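Local coordinates for diaminopropionate ammonia-lyase (PDB 4D9I), which catalyses the pyridoxal-phosphate-dependent alpha,beta-elimination of both L- and D-diaminopropionate to pyruvate and ammonia, at residues S21-R33 / I198-A210. Sequence-based numbering, arbitrary orientation.
Sequences SPLFSQSQAKLAR and IPTWIMQGYATLA
Q204 NE2 donates to L23 O at 2.9 Å, and an N-H...O angle of 166° with the oxygen close to the Q204 amide plane marks a straight bond, the sole hydrogen bond joining 21-33 to 198-210. The Q204 chain runs extended beyond CG, which carries the amide past the F24 ring up to the turn. F24 lies against helix 198-206, which carries Q204: M203 CE sits over one ring face, 3.9 Å from the centroid, while SD approaches obliquely in a Met-aromatic contact and T200 O meets the ring edge at CE1. Farther along, A29 CB and A207 CB press together at 3.5 Å, tighter than usual, and A32 CB packs on G205 CA; such small residues are consistent with helices 26-33 and 198-206 crossing at -83° with axes 8.3 Å apart.

Q28 belongs to both shells: its CG packs 3.5 Å from Q204 NE2, and the bend at chi2 (95°) turns its amide back to the turn. Its NE2 donates to P22 O at 2.7 Å, and its OE1 accepts from N and OG of the N-cap residue S25. A leucine in place of Q28 would probably leave P22 O and the S25 donors without these mates and free the turn presenting L23 O to shift. R33 CB packs by T208 OG1, which bonds to H36, while R33 NH1 salt-bridges D211 and E215. The chemistry implies mixed packing between helices of this fold type II enzyme, the Q204 amide gripping the turn from across the contact and Q28 from within.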
loop_
_atom_site.group_PDB
_atom_site.type_symbol
_atom_site.label_atom_id
_atom_site.label_comp_id
_atom_site.label_asym_id
_atom_site.label_seq_id
_atom_site.Cartn_x
_atom_site.Cartn_y
_atom_site.Cartn_z
ATOM N N SER B 21 16.717 20.973 28.621
ATOM C CA SER B 21 18.039 21.351 28.124
ATOM C C SER B 21 17.987 22.715 27.412
ATOM O O SER B 21 17.394 22.829 26.335
ATOM C CB SER B 21 18.550 20.276 27.147
ATOM O OG SER B 21 19.735 20.681 26.465
ATOM N N PRO B 22 18.600 23.752 28.001
ATOM C CA PRO B 22 18.654 25.050 27.313
ATOM C C PRO B 22 19.376 24.969 25.965
ATOM O O PRO B 22 19.085 25.761 25.079
ATOM C CB PRO B 22 19.451 25.933 28.283
ATOM C CG PRO B 22 19.253 25.305 29.624
ATOM C CD PRO B 22 19.196 23.825 29.350
ATOM N N LEU B 23 20.318 24.030 25.842
ATOM C CA LEU B 23 21.071 23.784 24.602
ATOM C C LEU B 23 20.219 23.287 23.414
ATOM O O LEU B 23 20.436 23.711 22.276
ATOM C CB LEU B 23 22.235 22.815 24.867
ATOM C CG LEU B 23 23.374 22.853 23.832
ATOM C CD1 LEU B 23 23.822 24.289 23.563
ATOM C CD2 LEU B 23 24.559 21.992 24.259
ATOM N N PHE B 24 19.270 22.389 23.687
ATOM C CA PHE B 24 18.350 21.874 22.659
ATOM C C PHE B 24 16.919 22.346 22.930
ATOM O O PHE B 24 16.090 21.566 23.390
ATOM C CB PHE B 24 18.426 20.325 22.544
ATOM C CG PHE B 24 19.832 19.795 22.340
ATOM C CD1 PHE B 24 20.534 20.054 21.156
ATOM C CD2 PHE B 24 20.471 19.080 23.348
ATOM C CE1 PHE B 24 21.835 19.598 20.979
ATOM C CE2 PHE B 24 21.785 18.631 23.187
ATOM C CZ PHE B 24 22.470 18.890 21.995
ATOM N N SER B 25 16.638 23.613 22.619
ATOM C CA SER B 25 15.354 24.253 22.942
ATOM C C SER B 25 14.746 25.040 21.778
ATOM O O SER B 25 15.246 24.999 20.667
ATOM C CB SER B 25 15.517 25.175 24.155
ATOM O OG SER B 25 16.228 26.350 23.804
ATOM N N GLN B 26 13.671 25.772 22.049
ATOM C CA GLN B 26 13.001 26.585 21.028
ATOM C C GLN B 26 13.880 27.602 20.269
ATOM O O GLN B 26 13.750 27.745 19.051
ATOM C CB GLN B 26 11.818 27.313 21.648
ATOM C CG GLN B 26 10.550 26.484 21.619
ATOM C CD GLN B 26 9.421 27.135 22.383
ATOM O OE1 GLN B 26 9.392 27.118 23.615
ATOM N NE2 GLN B 26 8.472 27.693 21.653
ATOM N N SER B 27 14.754 28.311 20.986
ATOM C CA SER B 27 15.528 29.390 20.366
ATOM C C SER B 27 16.568 28.897 19.355
ATOM O O SER B 27 16.692 29.479 18.280
ATOM C CB SER B 27 16.148 30.321 21.419
ATOM O OG SER B 27 16.787 29.585 22.448
ATOM N N GLN B 28 17.290 27.823 19.683
ATOM C CA GLN B 28 18.272 27.235 18.745
ATOM C C GLN B 28 17.581 26.638 17.536
ATOM O O GLN B 28 18.059 26.780 16.402
ATOM C CB GLN B 28 19.157 26.177 19.410
ATOM C CG GLN B 28 20.058 26.725 20.505
ATOM C CD GLN B 28 19.441 26.569 21.879
ATOM O OE1 GLN B 28 18.259 26.200 22.012
ATOM N NE2 GLN B 28 20.239 26.821 22.913
ATOM N N ALA B 29 16.448 25.978 17.775
ATOM C CA ALA B 29 15.626 25.474 16.682
ATOM C C ALA B 29 15.140 26.614 15.780
ATOM O O ALA B 29 15.215 26.501 14.568
ATOM C CB ALA B 29 14.458 24.670 17.216
ATOM N N LYS B 30 14.678 27.720 16.371
ATOM C CA LYS B 30 14.265 28.882 15.571
ATOM C C LYS B 30 15.430 29.394 14.700
ATOM O O LYS B 30 15.248 29.692 13.510
ATOM C CB LYS B 30 13.725 30.002 16.458
ATOM N N LEU B 31 16.620 29.454 15.299
ATOM C CA LEU B 31 17.843 29.869 14.605
ATOM C C LEU B 31 18.176 28.916 13.452
ATOM O O LEU B 31 18.441 29.357 12.330
ATOM C CB LEU B 31 19.019 29.974 15.580
ATOM C CG LEU B 31 18.973 31.103 16.620
ATOM C CD1 LEU B 31 20.121 30.979 17.616
ATOM C CD2 LEU B 31 19.005 32.472 15.943
ATOM N N ALA B 32 18.137 27.611 13.724
ATOM C CA ALA B 32 18.365 26.622 12.677
ATOM C C ALA B 32 17.342 26.783 11.544
ATOM O O ALA B 32 17.711 26.826 10.369
ATOM C CB ALA B 32 18.335 25.207 13.247
ATOM N N ARG B 33 16.066 26.918 11.897
ATOM C CA ARG B 33 15.028 27.058 10.875
ATOM C C ARG B 33 15.210 28.287 9.972
ATOM O O ARG B 33 15.005 28.207 8.755
ATOM C CB ARG B 33 13.625 27.055 11.491
ATOM C CG ARG B 33 12.547 27.041 10.420
ATOM C CD ARG B 33 11.174 26.757 10.987
ATOM N NE ARG B 33 10.190 26.775 9.917
ATOM C CZ ARG B 33 8.885 26.701 10.104
ATOM N NH1 ARG B 33 8.389 26.598 11.334
ATOM N NH2 ARG B 33 8.075 26.736 9.057
ATOM N N ILE B 198 30.221 19.397 16.730
ATOM C CA ILE B 198 29.521 19.036 15.504
ATOM C C ILE B 198 28.179 18.316 15.777
ATOM O O ILE B 198 27.147 18.770 15.300
ATOM C CB ILE B 198 30.462 18.298 14.503
ATOM C CG1 ILE B 198 31.486 19.290 13.936
ATOM C CG2 ILE B 198 29.656 17.621 13.377
ATOM C CD1 ILE B 198 32.788 18.674 13.444
ATOM N N PRO B 199 28.170 17.226 16.582
ATOM C CA PRO B 199 26.859 16.597 16.889
ATOM C C PRO B 199 25.842 17.505 17.600
ATOM O O PRO B 199 24.653 17.329 17.431
ATOM C CB PRO B 199 27.219 15.426 17.823
ATOM C CG PRO B 199 28.641 15.579 18.162
ATOM C CD PRO B 199 29.294 16.443 17.125
ATOM N N THR B 200 26.305 18.454 18.410
ATOM C CA THR B 200 25.418 19.468 18.957
ATOM C C THR B 200 24.729 20.255 17.829
ATOM O O THR B 200 23.497 20.408 17.838
ATOM C CB THR B 200 26.180 20.411 19.917
ATOM O OG1 THR B 200 26.672 19.644 21.027
ATOM C CG2 THR B 200 25.267 21.514 20.445
ATOM N N TRP B 201 25.502 20.728 16.845
ATOM C CA TRP B 201 24.899 21.472 15.735
ATOM C C TRP B 201 23.904 20.627 14.993
ATOM O O TRP B 201 22.829 21.108 14.597
ATOM C CB TRP B 201 25.945 21.980 14.758
ATOM C CG TRP B 201 26.713 23.204 15.215
ATOM C CD1 TRP B 201 26.238 24.278 15.952
ATOM C CD2 TRP B 201 28.114 23.529 14.925
ATOM N NE1 TRP B 201 27.227 25.210 16.156
ATOM C CE2 TRP B 201 28.373 24.826 15.554
ATOM C CE3 TRP B 201 29.143 22.901 14.225
ATOM C CZ2 TRP B 201 29.618 25.440 15.486
ATOM C CZ3 TRP B 201 30.391 23.534 14.165
ATOM C CH2 TRP B 201 30.619 24.775 14.777
ATOM N N ILE B 202 24.265 19.367 14.782
ATOM C CA ILE B 202 23.403 18.430 14.063
ATOM C C ILE B 202 22.055 18.267 14.766
ATOM O O ILE B 202 21.008 18.286 14.124
ATOM C CB ILE B 202 24.090 17.070 13.846
ATOM C CG1 ILE B 202 25.209 17.216 12.812
ATOM C CG2 ILE B 202 23.077 16.019 13.391
ATOM C CD1 ILE B 202 26.188 16.056 12.767
ATOM N N MET B 203 22.089 18.138 16.095
ATOM C CA MET B 203 20.877 17.934 16.878
ATOM C C MET B 203 20.010 19.168 16.938
ATOM O O MET B 203 18.780 19.078 16.909
ATOM C CB MET B 203 21.227 17.492 18.294
ATOM C CG MET B 203 21.707 16.057 18.327
ATOM S SD MET B 203 22.465 15.682 19.907
ATOM C CE MET B 203 21.006 15.670 20.959
ATOM N N GLN B 204 20.652 20.325 17.016
ATOM C CA GLN B 204 19.933 21.580 16.930
ATOM C C GLN B 204 19.286 21.745 15.547
ATOM O O GLN B 204 18.126 22.172 15.442
ATOM C CB GLN B 204 20.868 22.739 17.248
ATOM C CG GLN B 204 21.358 22.730 18.691
ATOM C CD GLN B 204 22.418 23.787 18.986
ATOM O OE1 GLN B 204 23.185 24.172 18.120
ATOM N NE2 GLN B 204 22.466 24.245 20.227
ATOM N N GLY B 205 20.021 21.395 14.492
ATOM C CA GLY B 205 19.494 21.496 13.153
ATOM C C GLY B 205 18.268 20.609 12.987
ATOM O O GLY B 205 17.276 21.013 12.364
ATOM N N TYR B 206 18.324 19.404 13.557
ATOM C CA TYR B 206 17.203 18.444 13.468
ATOM C C TYR B 206 15.902 19.028 14.017
ATOM O O TYR B 206 14.807 18.643 13.603
ATOM C CB TYR B 206 17.494 17.180 14.281
ATOM C CG TYR B 206 18.509 16.219 13.708
ATOM C CD1 TYR B 206 18.899 16.273 12.350
ATOM C CD2 TYR B 206 19.050 15.227 14.513
ATOM C CE1 TYR B 206 19.805 15.360 11.835
ATOM C CE2 TYR B 206 19.953 14.308 14.011
ATOM C CZ TYR B 206 20.340 14.393 12.682
ATOM O OH TYR B 206 21.238 13.479 12.201
ATOM N N ALA B 207 16.036 19.950 14.962
ATOM C CA ALA B 207 14.870 20.498 15.669
ATOM C C ALA B 207 13.925 21.312 14.783
ATOM O O ALA B 207 12.763 21.572 15.177
ATOM C CB ALA B 207 15.319 21.328 16.866
ATOM N N THR B 208 14.422 21.757 13.635
ATOM C CA THR B 208 13.585 22.414 12.621
ATOM C C THR B 208 12.323 21.610 12.315
ATOM O O THR B 208 11.264 22.195 12.155
ATOM C CB THR B 208 14.368 22.684 11.305
ATOM O OG1 THR B 208 15.253 23.788 11.510
ATOM C CG2 THR B 208 13.454 23.040 10.148
ATOM N N LEU B 209 12.448 20.285 12.223
ATOM C CA LEU B 209 11.286 19.438 11.904
ATOM C C LEU B 209 10.268 19.494 13.027
ATOM O O LEU B 209 9.070 19.422 12.776
ATOM C CB LEU B 209 11.685 17.994 11.556
ATOM C CG LEU B 209 12.065 16.994 12.656
ATOM C CD1 LEU B 209 10.838 16.275 13.178
ATOM C CD2 LEU B 209 13.098 15.991 12.140
ATOM N N ALA B 210 10.748 19.627 14.265
ATOM C CA ALA B 210 9.852 19.735 15.409
ATOM C C ALA B 210 9.208 21.139 15.461
ATOM O O ALA B 210 7.989 21.262 15.718
ATOM C CB ALA B 210 10.600 19.434 16.705
#